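Local coordinates for aromatic-amino-acid:2-oxoglutarate transaminase (Candida albicans, PDB 6HND), which probably transfers amino groups between aromatic amino acids and 2-oxoglutarate with the help of a pyridoxal 5'-phosphate cofactor, and may also accept 2-aminoadipate, at residues 112-117 / 123-128; 169-174 / 363-368; 229-234 / 239-244; 265-270 / 326-331; 463-468 / 510-515. All coordinates share one frame; numbering follows the deposited sequence.

Contact 1: residues 112-117 / 123-128; sequences ISRHTT and DLARGL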
# COMPACT_ATOMS: atom_id res chain seq x y z
N ILE B 112 13.88 19.26 -3.86
CA ILE B 112 12.63 19.18 -3.06
C ILE B 112 12.95 19.76 -1.68
O ILE B 112 13.71 19.12 -0.94
CB ILE B 112 12.10 17.74 -2.98
CG1 ILE B 112 11.92 17.13 -4.38
CG2 ILE B 112 10.82 17.71 -2.14
CD1 ILE B 112 11.48 15.68 -4.39
N SER B 113 12.40 20.94 -1.38
CA SER B 113 12.67 21.70 -0.13
C SER B 113 11.62 21.34 0.94
O SER B 113 10.52 20.81 0.59
CB SER B 113 12.70 23.19 -0.43
OG SER B 113 11.50 23.61 -1.08
N ARG B 114 11.93 21.67 2.19
CA ARG B 114 11.00 21.50 3.33
C ARG B 114 9.69 22.21 3.01
O ARG B 114 8.62 21.61 3.27
CB ARG B 114 11.63 22.00 4.63
CG ARG B 114 10.79 21.73 5.87
CD ARG B 114 11.47 22.29 7.12
NE ARG B 114 12.67 21.52 7.46
CZ ARG B 114 12.70 20.40 8.18
NH1 ARG B 114 11.60 19.89 8.69
NH2 ARG B 114 13.86 19.79 8.39
N HIS B 115 9.75 23.41 2.43
CA HIS B 115 8.56 24.30 2.25
C HIS B 115 8.49 24.81 0.82
O HIS B 115 9.55 25.18 0.28
CB HIS B 115 8.59 25.52 3.20
CG HIS B 115 8.62 25.15 4.65
ND1 HIS B 115 7.50 24.68 5.31
CD2 HIS B 115 9.62 25.19 5.56
CE1 HIS B 115 7.81 24.48 6.57
NE2 HIS B 115 9.10 24.75 6.75
N THR B 116 7.27 24.88 0.27
CA THR B 116 6.98 25.49 -1.04
C THR B 116 5.65 26.22 -0.96
O THR B 116 4.81 25.81 -0.14
CB THR B 116 6.96 24.42 -2.13
OG1 THR B 116 7.14 25.09 -3.38
CG2 THR B 116 5.68 23.62 -2.14
N THR B 117 5.45 27.25 -1.80
CA THR B 117 4.14 27.92 -2.04
C THR B 117 3.69 27.70 -3.49
O THR B 117 2.68 28.30 -3.91
CB THR B 117 4.27 29.42 -1.71
OG1 THR B 117 5.34 29.94 -2.49
CG2 THR B 117 4.55 29.67 -0.25
N ASP B 123 5.96 19.86 -1.04
CA ASP B 123 7.14 20.07 -0.17
C ASP B 123 7.26 18.89 0.80
O ASP B 123 6.30 18.06 0.90
CB ASP B 123 7.08 21.45 0.51
CG ASP B 123 5.84 21.71 1.35
OD1 ASP B 123 5.25 20.73 1.80
OD2 ASP B 123 5.49 22.91 1.56
N LEU B 124 8.39 18.79 1.50
CA LEU B 124 8.60 17.65 2.42
C LEU B 124 7.80 17.86 3.71
O LEU B 124 7.39 16.85 4.32
CB LEU B 124 10.09 17.49 2.71
CG LEU B 124 10.96 17.19 1.49
CD1 LEU B 124 12.43 17.16 1.89
CD2 LEU B 124 10.57 15.87 0.84
N ALA B 125 7.52 19.11 4.12
CA ALA B 125 6.67 19.39 5.31
C ALA B 125 5.31 18.69 5.15
O ALA B 125 4.84 18.03 6.11
CB ALA B 125 6.52 20.88 5.51
N ARG B 126 4.72 18.76 3.98
CA ARG B 126 3.45 18.02 3.71
C ARG B 126 3.73 16.60 3.19
O ARG B 126 2.96 15.69 3.56
CB ARG B 126 2.57 18.88 2.82
CG ARG B 126 1.91 20.00 3.62
CD ARG B 126 1.29 21.07 2.78
NE ARG B 126 2.32 21.90 2.16
CZ ARG B 126 2.04 22.96 1.43
NH1 ARG B 126 0.78 23.31 1.26
NH2 ARG B 126 3.01 23.65 0.86
N GLY B 127 4.77 16.42 2.37
CA GLY B 127 5.06 15.13 1.71
C GLY B 127 5.37 14.03 2.71
O GLY B 127 4.95 12.87 2.49
N LEU B 128 6.08 14.39 3.78
CA LEU B 128 6.44 13.48 4.89
C LEU B 128 5.41 13.50 6.03
O LEU B 128 5.58 12.67 6.99
CB LEU B 128 7.82 13.90 5.35
CG LEU B 128 8.87 13.68 4.28
CD1 LEU B 128 10.23 14.16 4.75
CD2 LEU B 128 8.89 12.22 3.90
O HOH W 1 5.13 24.13 3.97

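Contact 2: residues 169-174 / 363-368; sequences GLNKAA and KNYSDV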
# COMPACT_ATOMS: atom_id res chain seq x y z
N GLY B 169 -4.90 -0.82 -8.22
CA GLY B 169 -6.09 -0.33 -8.97
C GLY B 169 -7.07 -1.45 -9.31
O GLY B 169 -8.28 -1.27 -9.10
N LEU B 170 -6.57 -2.59 -9.79
CA LEU B 170 -7.37 -3.78 -10.18
C LEU B 170 -8.07 -4.41 -8.96
O LEU B 170 -9.21 -4.90 -9.10
CB LEU B 170 -6.46 -4.80 -10.84
CG LEU B 170 -5.88 -4.40 -12.20
CD1 LEU B 170 -4.89 -5.45 -12.66
CD2 LEU B 170 -6.99 -4.18 -13.22
N ASN B 171 -7.42 -4.43 -7.81
CA ASN B 171 -8.03 -4.96 -6.57
C ASN B 171 -9.13 -3.99 -6.10
O ASN B 171 -10.20 -4.44 -5.71
CB ASN B 171 -6.99 -5.21 -5.49
CG ASN B 171 -7.64 -5.85 -4.28
OD1 ASN B 171 -8.23 -6.93 -4.44
ND2 ASN B 171 -7.55 -5.18 -3.12
N LYS B 172 -8.86 -2.70 -6.18
CA LYS B 172 -9.84 -1.64 -5.88
C LYS B 172 -11.07 -1.82 -6.78
O LYS B 172 -12.20 -1.69 -6.28
CB LYS B 172 -9.14 -0.29 -6.03
CG LYS B 172 -8.20 0.08 -4.88
CD LYS B 172 -7.29 1.28 -5.22
CE LYS B 172 -6.87 2.05 -3.99
NZ LYS B 172 -6.05 1.24 -3.03
N ALA B 173 -10.88 -2.11 -8.06
CA ALA B 173 -11.96 -2.22 -9.05
C ALA B 173 -12.73 -3.51 -8.82
O ALA B 173 -13.95 -3.48 -8.90
CB ALA B 173 -11.39 -2.23 -10.44
N ALA B 174 -12.05 -4.64 -8.63
CA ALA B 174 -12.71 -5.92 -8.30
C ALA B 174 -13.58 -5.71 -7.05
O ALA B 174 -14.76 -6.07 -7.08
CB ALA B 174 -11.70 -7.01 -8.10
N LYS B 363 -12.31 4.79 -1.90
CA LYS B 363 -11.70 5.52 -0.76
C LYS B 363 -11.97 4.75 0.53
O LYS B 363 -11.00 4.53 1.31
CB LYS B 363 -12.20 6.96 -0.66
CG LYS B 363 -11.38 7.84 0.28
CD LYS B 363 -12.16 8.55 1.36
CE LYS B 363 -11.52 8.48 2.74
NZ LYS B 363 -12.48 8.05 3.80
N ASN B 364 -13.23 4.35 0.77
CA ASN B 364 -13.60 3.68 2.04
C ASN B 364 -12.89 2.33 2.11
O ASN B 364 -12.52 1.94 3.25
CB ASN B 364 -15.12 3.61 2.25
CG ASN B 364 -15.79 4.97 2.40
OD1 ASN B 364 -15.20 5.93 2.88
ND2 ASN B 364 -17.04 5.07 1.95
N TYR B 365 -12.70 1.62 0.97
CA TYR B 365 -11.95 0.33 0.91
C TYR B 365 -10.47 0.56 1.26
O TYR B 365 -9.90 -0.22 2.03
CB TYR B 365 -11.99 -0.30 -0.49
CG TYR B 365 -11.34 -1.66 -0.62
CD1 TYR B 365 -11.51 -2.63 0.34
CD2 TYR B 365 -10.59 -1.99 -1.73
CE1 TYR B 365 -10.99 -3.90 0.20
CE2 TYR B 365 -10.04 -3.25 -1.89
CZ TYR B 365 -10.26 -4.22 -0.93
OH TYR B 365 -9.72 -5.46 -1.06
N SER B 366 -9.86 1.60 0.69
CA SER B 366 -8.43 1.92 0.89
C SER B 366 -8.19 2.15 2.38
O SER B 366 -7.13 1.72 2.90
CB SER B 366 -8.05 3.10 0.07
OG SER B 366 -8.35 2.84 -1.28
N ASP B 367 -9.15 2.81 3.04
CA ASP B 367 -9.08 3.12 4.48
C ASP B 367 -8.94 1.82 5.29
O ASP B 367 -8.44 1.88 6.40
CB ASP B 367 -10.31 3.92 4.90
CG ASP B 367 -10.24 5.43 4.68
OD1 ASP B 367 -9.11 5.98 4.49
OD2 ASP B 367 -11.33 6.04 4.70
N VAL B 368 -9.38 0.68 4.75
CA VAL B 368 -9.24 -0.63 5.45
C VAL B 368 -7.89 -1.28 5.13
O VAL B 368 -7.12 -1.57 6.08
CB VAL B 368 -10.42 -1.55 5.12
CG1 VAL B 368 -10.31 -2.86 5.87
CG2 VAL B 368 -11.75 -0.86 5.40

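Contact 3: residues 229-234 / 239-244; sequences ENWEKH and PKPKAL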
# COMPACT_ATOMS: atom_id res chain seq x y z
N GLU B 229 -25.47 -13.73 -25.50
CA GLU B 229 -26.84 -14.01 -26.02
C GLU B 229 -27.31 -15.37 -25.53
O GLU B 229 -28.51 -15.54 -25.46
CB GLU B 229 -26.89 -14.01 -27.55
CG GLU B 229 -26.74 -12.62 -28.15
CD GLU B 229 -26.89 -12.58 -29.66
OE1 GLU B 229 -27.10 -13.67 -30.25
OE2 GLU B 229 -26.81 -11.47 -30.23
N ASN B 230 -26.39 -16.30 -25.25
CA ASN B 230 -26.75 -17.70 -24.90
C ASN B 230 -26.16 -18.01 -23.52
O ASN B 230 -25.78 -19.18 -23.26
CB ASN B 230 -26.32 -18.67 -26.01
CG ASN B 230 -26.94 -18.35 -27.36
OD1 ASN B 230 -28.15 -18.37 -27.54
ND2 ASN B 230 -26.12 -18.00 -28.34
N TRP B 231 -26.14 -17.03 -22.62
CA TRP B 231 -25.54 -17.20 -21.27
C TRP B 231 -26.07 -18.47 -20.61
O TRP B 231 -25.23 -19.29 -20.16
CB TRP B 231 -25.74 -15.97 -20.38
CG TRP B 231 -24.99 -16.09 -19.08
CD1 TRP B 231 -25.50 -16.52 -17.88
CD2 TRP B 231 -23.58 -15.88 -18.88
NE1 TRP B 231 -24.51 -16.53 -16.94
CE2 TRP B 231 -23.32 -16.13 -17.51
CE3 TRP B 231 -22.51 -15.48 -19.70
CZ2 TRP B 231 -22.04 -16.00 -16.96
CZ3 TRP B 231 -21.26 -15.32 -19.14
CH2 TRP B 231 -21.03 -15.57 -17.78
N GLU B 232 -27.40 -18.63 -20.56
CA GLU B 232 -28.08 -19.75 -19.83
C GLU B 232 -27.63 -21.12 -20.36
O GLU B 232 -27.69 -22.10 -19.58
CB GLU B 232 -29.60 -19.57 -19.90
CG GLU B 232 -30.13 -18.72 -18.76
CD GLU B 232 -31.38 -17.88 -19.03
OE1 GLU B 232 -32.32 -18.36 -19.74
OE2 GLU B 232 -31.42 -16.75 -18.50
N LYS B 233 -27.15 -21.20 -21.60
CA LYS B 233 -26.80 -22.47 -22.27
C LYS B 233 -25.36 -22.84 -21.93
O LYS B 233 -25.09 -24.03 -21.75
CB LYS B 233 -27.01 -22.35 -23.78
CG LYS B 233 -27.63 -23.56 -24.46
CD LYS B 233 -27.86 -23.36 -25.96
CE LYS B 233 -29.00 -22.40 -26.28
NZ LYS B 233 -28.97 -21.97 -27.70
N HIS B 234 -24.46 -21.84 -21.87
CA HIS B 234 -23.03 -22.01 -21.49
C HIS B 234 -22.86 -22.22 -19.98
O HIS B 234 -21.94 -22.96 -19.57
CB HIS B 234 -22.23 -20.79 -21.94
CG HIS B 234 -22.10 -20.68 -23.42
ND1 HIS B 234 -22.93 -19.86 -24.17
CD2 HIS B 234 -21.25 -21.27 -24.28
CE1 HIS B 234 -22.58 -19.93 -25.43
NE2 HIS B 234 -21.57 -20.80 -25.53
N PRO B 239 -24.91 -16.52 -12.37
CA PRO B 239 -25.62 -15.29 -12.69
C PRO B 239 -25.02 -14.65 -13.95
O PRO B 239 -23.93 -15.04 -14.35
CB PRO B 239 -25.41 -14.41 -11.44
CG PRO B 239 -24.14 -14.94 -10.82
CD PRO B 239 -24.13 -16.43 -11.12
N LYS B 240 -25.73 -13.69 -14.51
CA LYS B 240 -25.28 -12.94 -15.71
C LYS B 240 -24.06 -12.14 -15.26
O LYS B 240 -23.96 -11.75 -14.11
CB LYS B 240 -26.35 -11.99 -16.26
CG LYS B 240 -27.76 -12.54 -16.40
CD LYS B 240 -28.02 -13.45 -17.61
CE LYS B 240 -29.41 -13.21 -18.20
NZ LYS B 240 -29.92 -14.39 -18.91
N PRO B 241 -23.07 -11.92 -16.13
CA PRO B 241 -21.86 -11.25 -15.70
C PRO B 241 -22.19 -9.85 -15.16
O PRO B 241 -23.12 -9.20 -15.63
CB PRO B 241 -20.97 -11.25 -16.95
CG PRO B 241 -21.90 -11.52 -18.08
CD PRO B 241 -22.98 -12.41 -17.51
N LYS B 242 -21.40 -9.46 -14.17
CA LYS B 242 -21.43 -8.15 -13.50
C LYS B 242 -20.41 -7.21 -14.17
O LYS B 242 -20.64 -5.98 -14.15
CB LYS B 242 -21.08 -8.34 -12.03
CG LYS B 242 -21.22 -7.09 -11.21
CD LYS B 242 -22.66 -6.63 -11.05
CE LYS B 242 -22.73 -5.22 -10.50
NZ LYS B 242 -22.19 -5.16 -9.13
N ALA B 243 -19.29 -7.73 -14.67
CA ALA B 243 -18.21 -6.87 -15.22
C ALA B 243 -17.38 -7.59 -16.28
O ALA B 243 -17.52 -8.80 -16.45
CB ALA B 243 -17.34 -6.37 -14.08
N LEU B 244 -16.60 -6.82 -17.03
CA LEU B 244 -15.57 -7.32 -17.98
C LEU B 244 -14.25 -6.65 -17.62
O LEU B 244 -14.23 -5.41 -17.45
CB LEU B 244 -15.99 -7.01 -19.42
CG LEU B 244 -14.88 -7.15 -20.47
CD1 LEU B 244 -14.64 -8.63 -20.79
CD2 LEU B 244 -15.22 -6.36 -21.72

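Contact 4: residues 265-270 / 326-331; sequences KIYDLA and ELDTTG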
# COMPACT_ATOMS: atom_id res chain seq x y z
N LYS B 265 -18.49 -1.46 -29.93
CA LYS B 265 -19.36 -2.65 -29.88
C LYS B 265 -19.33 -3.28 -28.47
O LYS B 265 -20.36 -3.71 -28.02
CB LYS B 265 -18.97 -3.65 -30.97
CG LYS B 265 -19.08 -3.13 -32.39
CD LYS B 265 -19.18 -4.26 -33.38
CE LYS B 265 -18.20 -4.15 -34.52
NZ LYS B 265 -18.56 -3.04 -35.43
N ILE B 266 -18.16 -3.37 -27.84
CA ILE B 266 -18.00 -3.90 -26.45
C ILE B 266 -18.80 -2.99 -25.51
O ILE B 266 -19.54 -3.53 -24.70
CB ILE B 266 -16.52 -3.99 -26.04
CG1 ILE B 266 -15.72 -5.00 -26.88
CG2 ILE B 266 -16.39 -4.29 -24.55
CD1 ILE B 266 -16.23 -6.43 -26.78
N TYR B 267 -18.66 -1.67 -25.64
CA TYR B 267 -19.37 -0.69 -24.78
C TYR B 267 -20.88 -0.87 -24.93
O TYR B 267 -21.61 -0.96 -23.88
CB TYR B 267 -18.95 0.75 -25.07
CG TYR B 267 -19.58 1.72 -24.11
CD1 TYR B 267 -19.08 1.86 -22.83
CD2 TYR B 267 -20.70 2.46 -24.45
CE1 TYR B 267 -19.67 2.71 -21.91
CE2 TYR B 267 -21.28 3.34 -23.55
CZ TYR B 267 -20.78 3.45 -22.27
OH TYR B 267 -21.33 4.29 -21.35
N ASP B 268 -21.34 -0.99 -26.17
CA ASP B 268 -22.78 -1.13 -26.50
C ASP B 268 -23.30 -2.41 -25.85
O ASP B 268 -24.42 -2.38 -25.33
CB ASP B 268 -23.04 -1.10 -28.02
CG ASP B 268 -22.97 0.30 -28.62
OD1 ASP B 268 -22.87 1.27 -27.84
OD2 ASP B 268 -22.98 0.41 -29.85
N LEU B 269 -22.50 -3.48 -25.85
CA LEU B 269 -22.87 -4.75 -25.16
C LEU B 269 -22.83 -4.54 -23.64
O LEU B 269 -23.66 -5.14 -22.94
CB LEU B 269 -21.92 -5.87 -25.59
CG LEU B 269 -22.12 -6.37 -27.01
CD1 LEU B 269 -20.87 -7.11 -27.50
CD2 LEU B 269 -23.37 -7.25 -27.08
N ALA B 270 -21.94 -3.68 -23.14
CA ALA B 270 -21.85 -3.36 -21.70
C ALA B 270 -23.15 -2.67 -21.25
O ALA B 270 -23.59 -2.96 -20.13
CB ALA B 270 -20.62 -2.53 -21.39
N GLU B 326 -13.73 7.32 -23.04
CA GLU B 326 -14.09 8.27 -24.11
C GLU B 326 -15.47 7.89 -24.65
O GLU B 326 -16.10 8.76 -25.22
CB GLU B 326 -12.99 8.33 -25.17
CG GLU B 326 -11.74 8.97 -24.61
CD GLU B 326 -10.50 8.88 -25.48
OE1 GLU B 326 -10.48 9.53 -26.50
OE2 GLU B 326 -9.54 8.19 -25.09
N LEU B 327 -15.91 6.65 -24.43
CA LEU B 327 -17.24 6.14 -24.85
C LEU B 327 -18.25 6.27 -23.72
O LEU B 327 -19.46 6.33 -24.01
CB LEU B 327 -17.09 4.67 -25.24
CG LEU B 327 -16.05 4.41 -26.33
CD1 LEU B 327 -16.08 2.96 -26.75
CD2 LEU B 327 -16.31 5.30 -27.54
N ASP B 328 -17.77 6.26 -22.48
CA ASP B 328 -18.59 6.17 -21.24
C ASP B 328 -19.32 7.50 -21.03
O ASP B 328 -18.66 8.56 -21.10
CB ASP B 328 -17.70 5.79 -20.05
CG ASP B 328 -18.46 5.37 -18.80
OD1 ASP B 328 -19.67 5.02 -18.92
OD2 ASP B 328 -17.82 5.37 -17.73
N THR B 329 -20.63 7.42 -20.83
CA THR B 329 -21.51 8.57 -20.50
C THR B 329 -22.03 8.47 -19.05
O THR B 329 -22.51 9.50 -18.56
CB THR B 329 -22.66 8.65 -21.52
OG1 THR B 329 -23.36 7.41 -21.54
CG2 THR B 329 -22.15 8.98 -22.91
N THR B 330 -21.92 7.30 -18.38
CA THR B 330 -22.63 7.02 -17.10
C THR B 330 -21.68 6.63 -15.96
O THR B 330 -22.15 6.57 -14.83
CB THR B 330 -23.63 5.88 -17.29
OG1 THR B 330 -22.88 4.71 -17.60
CG2 THR B 330 -24.65 6.20 -18.37
N GLY B 331 -20.40 6.38 -16.24
CA GLY B 331 -19.43 5.98 -15.20
C GLY B 331 -19.40 4.47 -15.03
O GLY B 331 -19.09 4.01 -13.93
O HOH W 2 -23.27 3.43 -19.95

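Contact 5: residues 463-468 / 510-515; sequences ISYGIL and TDAVYE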
# COMPACT_ATOMS: atom_id res chain seq x y z
N ILE B 463 14.88 -23.52 -22.11
CA ILE B 463 15.69 -23.34 -20.86
C ILE B 463 17.10 -23.90 -21.12
O ILE B 463 18.07 -23.15 -20.88
CB ILE B 463 15.02 -23.96 -19.63
CG1 ILE B 463 13.68 -23.29 -19.31
CG2 ILE B 463 15.97 -23.92 -18.43
CD1 ILE B 463 12.81 -24.09 -18.37
N SER B 464 17.21 -25.10 -21.68
CA SER B 464 18.52 -25.74 -22.05
C SER B 464 19.26 -24.89 -23.09
O SER B 464 20.49 -24.82 -22.98
CB SER B 464 18.39 -27.18 -22.48
OG SER B 464 17.64 -27.30 -23.66
N TYR B 465 18.56 -24.19 -23.99
CA TYR B 465 19.20 -23.28 -24.99
C TYR B 465 19.50 -21.88 -24.42
O TYR B 465 20.12 -21.07 -25.14
CB TYR B 465 18.35 -23.22 -26.26
CG TYR B 465 18.76 -24.21 -27.33
CD1 TYR B 465 18.54 -25.58 -27.17
CD2 TYR B 465 19.35 -23.78 -28.50
CE1 TYR B 465 18.91 -26.48 -28.16
CE2 TYR B 465 19.71 -24.66 -29.50
CZ TYR B 465 19.50 -26.02 -29.32
OH TYR B 465 19.88 -26.86 -30.31
N GLY B 466 19.08 -21.58 -23.18
CA GLY B 466 19.44 -20.35 -22.46
C GLY B 466 18.55 -19.17 -22.82
O GLY B 466 19.04 -18.02 -22.87
N ILE B 467 17.28 -19.42 -23.04
CA ILE B 467 16.27 -18.35 -23.30
C ILE B 467 15.05 -18.63 -22.42
O ILE B 467 14.43 -19.73 -22.54
CB ILE B 467 15.97 -18.23 -24.82
CG1 ILE B 467 15.07 -17.04 -25.14
CG2 ILE B 467 15.41 -19.53 -25.38
CD1 ILE B 467 15.61 -15.69 -24.70
N LEU B 468 14.75 -17.70 -21.51
CA LEU B 468 13.57 -17.80 -20.61
C LEU B 468 12.37 -17.08 -21.24
O LEU B 468 12.53 -15.93 -21.70
CB LEU B 468 13.93 -17.20 -19.25
CG LEU B 468 15.16 -17.78 -18.54
CD1 LEU B 468 15.35 -17.11 -17.17
CD2 LEU B 468 15.08 -19.30 -18.40
N THR B 510 14.64 -19.45 -31.42
CA THR B 510 14.33 -20.04 -32.73
C THR B 510 15.21 -21.28 -32.99
O THR B 510 14.67 -22.22 -33.60
CB THR B 510 14.43 -18.94 -33.78
OG1 THR B 510 15.69 -18.29 -33.61
CG2 THR B 510 13.30 -17.95 -33.60
N ASP B 511 16.48 -21.27 -32.55
CA ASP B 511 17.39 -22.44 -32.59
C ASP B 511 16.76 -23.59 -31.78
O ASP B 511 16.71 -24.73 -32.27
CB ASP B 511 18.76 -22.14 -31.98
CG ASP B 511 19.73 -21.27 -32.77
OD1 ASP B 511 19.48 -21.00 -33.98
OD2 ASP B 511 20.74 -20.86 -32.16
N ALA B 512 16.30 -23.30 -30.57
CA ALA B 512 15.66 -24.30 -29.69
C ALA B 512 14.40 -24.88 -30.35
O ALA B 512 14.20 -26.10 -30.27
CB ALA B 512 15.37 -23.67 -28.36
N VAL B 513 13.55 -24.04 -30.98
CA VAL B 513 12.29 -24.53 -31.61
C VAL B 513 12.66 -25.39 -32.82
O VAL B 513 12.07 -26.48 -32.98
CB VAL B 513 11.30 -23.41 -32.01
CG1 VAL B 513 10.04 -24.02 -32.60
CG2 VAL B 513 10.93 -22.49 -30.85
N TYR B 514 13.60 -24.91 -33.63
CA TYR B 514 14.14 -25.62 -34.81
C TYR B 514 14.60 -27.03 -34.41
O TYR B 514 14.16 -28.00 -35.05
CB TYR B 514 15.33 -24.91 -35.45
CG TYR B 514 15.76 -25.60 -36.72
CD1 TYR B 514 15.00 -25.48 -37.87
CD2 TYR B 514 16.87 -26.44 -36.76
CE1 TYR B 514 15.34 -26.15 -39.03
CE2 TYR B 514 17.23 -27.11 -37.92
CZ TYR B 514 16.46 -26.97 -39.06
OH TYR B 514 16.75 -27.61 -40.23
N GLU B 515 15.45 -27.15 -33.39
CA GLU B 515 15.96 -28.47 -32.96
C GLU B 515 14.77 -29.30 -32.52
O GLU B 515 14.72 -30.49 -32.87
CB GLU B 515 17.00 -28.37 -31.84
CG GLU B 515 17.86 -29.64 -31.72
CD GLU B 515 18.40 -29.92 -30.32
OE1 GLU B 515 17.95 -30.93 -29.69
OE2 GLU B 515 19.25 -29.12 -29.83

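Contact 1: residues 112-117 / 123-128
The carboxylate of D123 receives the backbone of T116 on one oxygen and starts a short helix with the other. With CG held between its own backbone N and carbonyl carbon (chi1 57°), the group can turn back over the first helical turn. OD1 accepts from R126 N, the N-cap bond, for which a short aspartate is well suited. D123 OD2 offers its anti lone pair to T116 N at 3.0 Å. R126, its chain bent at chi3 (-72°), grips the same carboxylate in a side-on salt bridge: NE meets OD1, while R126 NH2 reaches D123 OD2 at 2.7 Å from above the carboxylate plane. A water hydrogen-bonded to H115 ND1 donates to OD2 as well, so several donors probably favour the charged form. Next to this polar cluster, L124 N bonds to S113 O, and A125 N to R114 O at 2.9 Å. A125 is small enough to let R114 O approach. On the apolar side, I112 CG2 lies 3.5 Å from L124 CD2, the two side chains crossing at about a right angle. The contact joins strand 109-113 and the turn after it to helix 124-127, with strand 53-60 and helix 375-388 packing on I112 and L124.

Contact 2: residues 169-174 / 363-368
N171 and Y365 meet amide to phenol, their side chains crossing at about a right angle and their flat groups inclined by 49°. N171 ND2 donates to Y365 OH at 3.0 Å; the hydroxyl lies tilted out of the amide plane, and the N-H...O angle of 144° makes the bond somewhat bent. The amide nitrogen approaches at the ring's edge, as does K172 CA, which is 4.2 Å from Y365 CD2. Tyrosine suits the place because a long, rigid ring spans the gap between two helical segments whose axes come no closer than 10.4 Å, and still ends in a polar atom for a buried asparagine. CG of Y365 stands anti to its backbone N (chi1 -176°), which sends the ring across. Beside it, the K172 chain bends at its last torsion and lays K172 CE 3.2 Å from S366 OG. The lysine ammonium is paired with D168, and the serine hydroxyl with V362 O, each within its own helix. Helix 166-177, whose first residues A166 and S167 bind pyridoxal phosphate, is joined here to helix 356-369, with F161 of strand 158-163 against K172 and S366, helix 193-200 touching N171 and Y365, and V369 of the second subunit packing on both.

Contact 3: residues 229-234 / 239-244
W231 lays one face of its indole against the backbone and ring of the K240-P241 step, and this is the close-packed part of the contact. P241 CD sits 3.5 Å from the centroid of the six-membered ring of W231 and only 1° off its normal, a CH-pi contact, while K240 CA stands over the five-membered ring of W231, 4.2 Å from its centroid. Proline fits well because its compact ring offers a CD methylene, polarised by the attached nitrogen. The tryptophan is brought there by CG lying anti to the backbone N (chi1 -173°). Its NE1 is hydrogen-bonded to L238 O, just before the second segment, which fixes the rotation of the indole. Outside this buried patch the contact opens to solvent. There K240, bent at chi2 and chi3, passes the indole with K240 CD 4.0 Å from W231 CD1 and carries its ammonium to E232, whose own chain bends at chi2. The salt bridge, K240 NZ to E232 OE2 at 2.8 Å, comes from above the carboxylate plane; long, flexible chains suit such an exposed pairing. Inward, V183 and L185 of strand 183-187 meet the indole, and L228 of helix 221-229 touches P241, so helix 231-234 is packed beside the approach to strand 243-246.

Contact 4: residues 265-270 / 326-331
Y267 reaches from its helix into the loop 326-331 and is met there along both its ring and its hydroxyl. L327 lies over one face: L327 CB stands 4.2 Å from the centroid of the Y267 ring, 19° off the normal, in a CH-pi contact, and L327 O sits over the same face, 3.5 Å from Y267 CE2. Farther back, L327 CD1 touches Y267 CB at 4.0 Å, the two side chains sliding past each other in opposite directions. At the far end Y267 OH lies 3.0 Å from D328 OD1, with the ring and carboxylate planes 61° apart; a water bridges Y267 OH and T330 OG1. Tyrosine serves both needs, a broad face for leucine and a polar end for the loop. D328 is positioned in part by an Asx turn: T330 N donates to D328 OD1 at 3.2 Å from well above the carboxylate plane. R332 N also bonds to OD1 and V333 N to OD2, so the aspartate gathers backbone N-H groups where the loop leads into strand 333-338 of the large mixed sheet. G331 follows with phi of 89°, a backbone shape that suits glycine. Around this shell, I277 of strand 276-280 packs on the tyrosine, R263 and K264 of helix 260-272 touch L327, and Y155 lies against D328.

Contact 5: residues 463-468 / 510-515
Y465, with chi1 at -93°, away from the usual staggered values, swings its ring across to segment 510-515 of helix 499-518, and E515 sends its CG anti to the backbone N (chi1 -161°) and its chain out extended to meet the ring's far end. There Y465 OH donates to E515 OE2, but the modelled 2.4 Å between Y465 OH and E515 OE2 is too short to be taken literally. The carboxylate oxygen lies at the ring's edge, in its plane. Between these ends the ring lies flat on A512: A512 CA is 3.8 Å from the centroid of the Y465 ring and 8° off the normal, a CH-pi contact, and A512 CB touches Y465 CG at 3.6 Å. Alanine suits the spot because its small side chain lets the ring come down on the helix backbone. D511 CB flanks the ring, 3.7 Å from Y465 CE2. OE1 of E515 pairs with K461 and accepts from N519, which fixes the carboxylate. Immediately after the tyrosine, G466 closes the helix in a Schellman motif, its positive phi favouring glycine. Helix 451-465 therefore packs on helix 499-518 just before the chain turns into strand 467-468, which pairs in parallel with a strand of the second subunit.

Overall arrangement
From the N terminus, contact 1 closes a short loop of five residues, tying strand 109-113 to helix 124-127 beside the second subunit. Contact 2 closes a much longer one, joining helices 166-177 and 356-369 across 188 residues that carry most of the large mixed sheet. Nested within that span are contact 3, another short loop, and contact 4, which spans 55 residues from helix 260-272 to the loop before strand 333-338. These two follow in series and touch where L244 CD2 packs on I266 CG2 at 3.7 Å. Contact 5 comes last and closes a loop of 41 residues between helices 451-465 and 499-518. No contacts cross; contacts 1, 2 and 5 touch the second subunit.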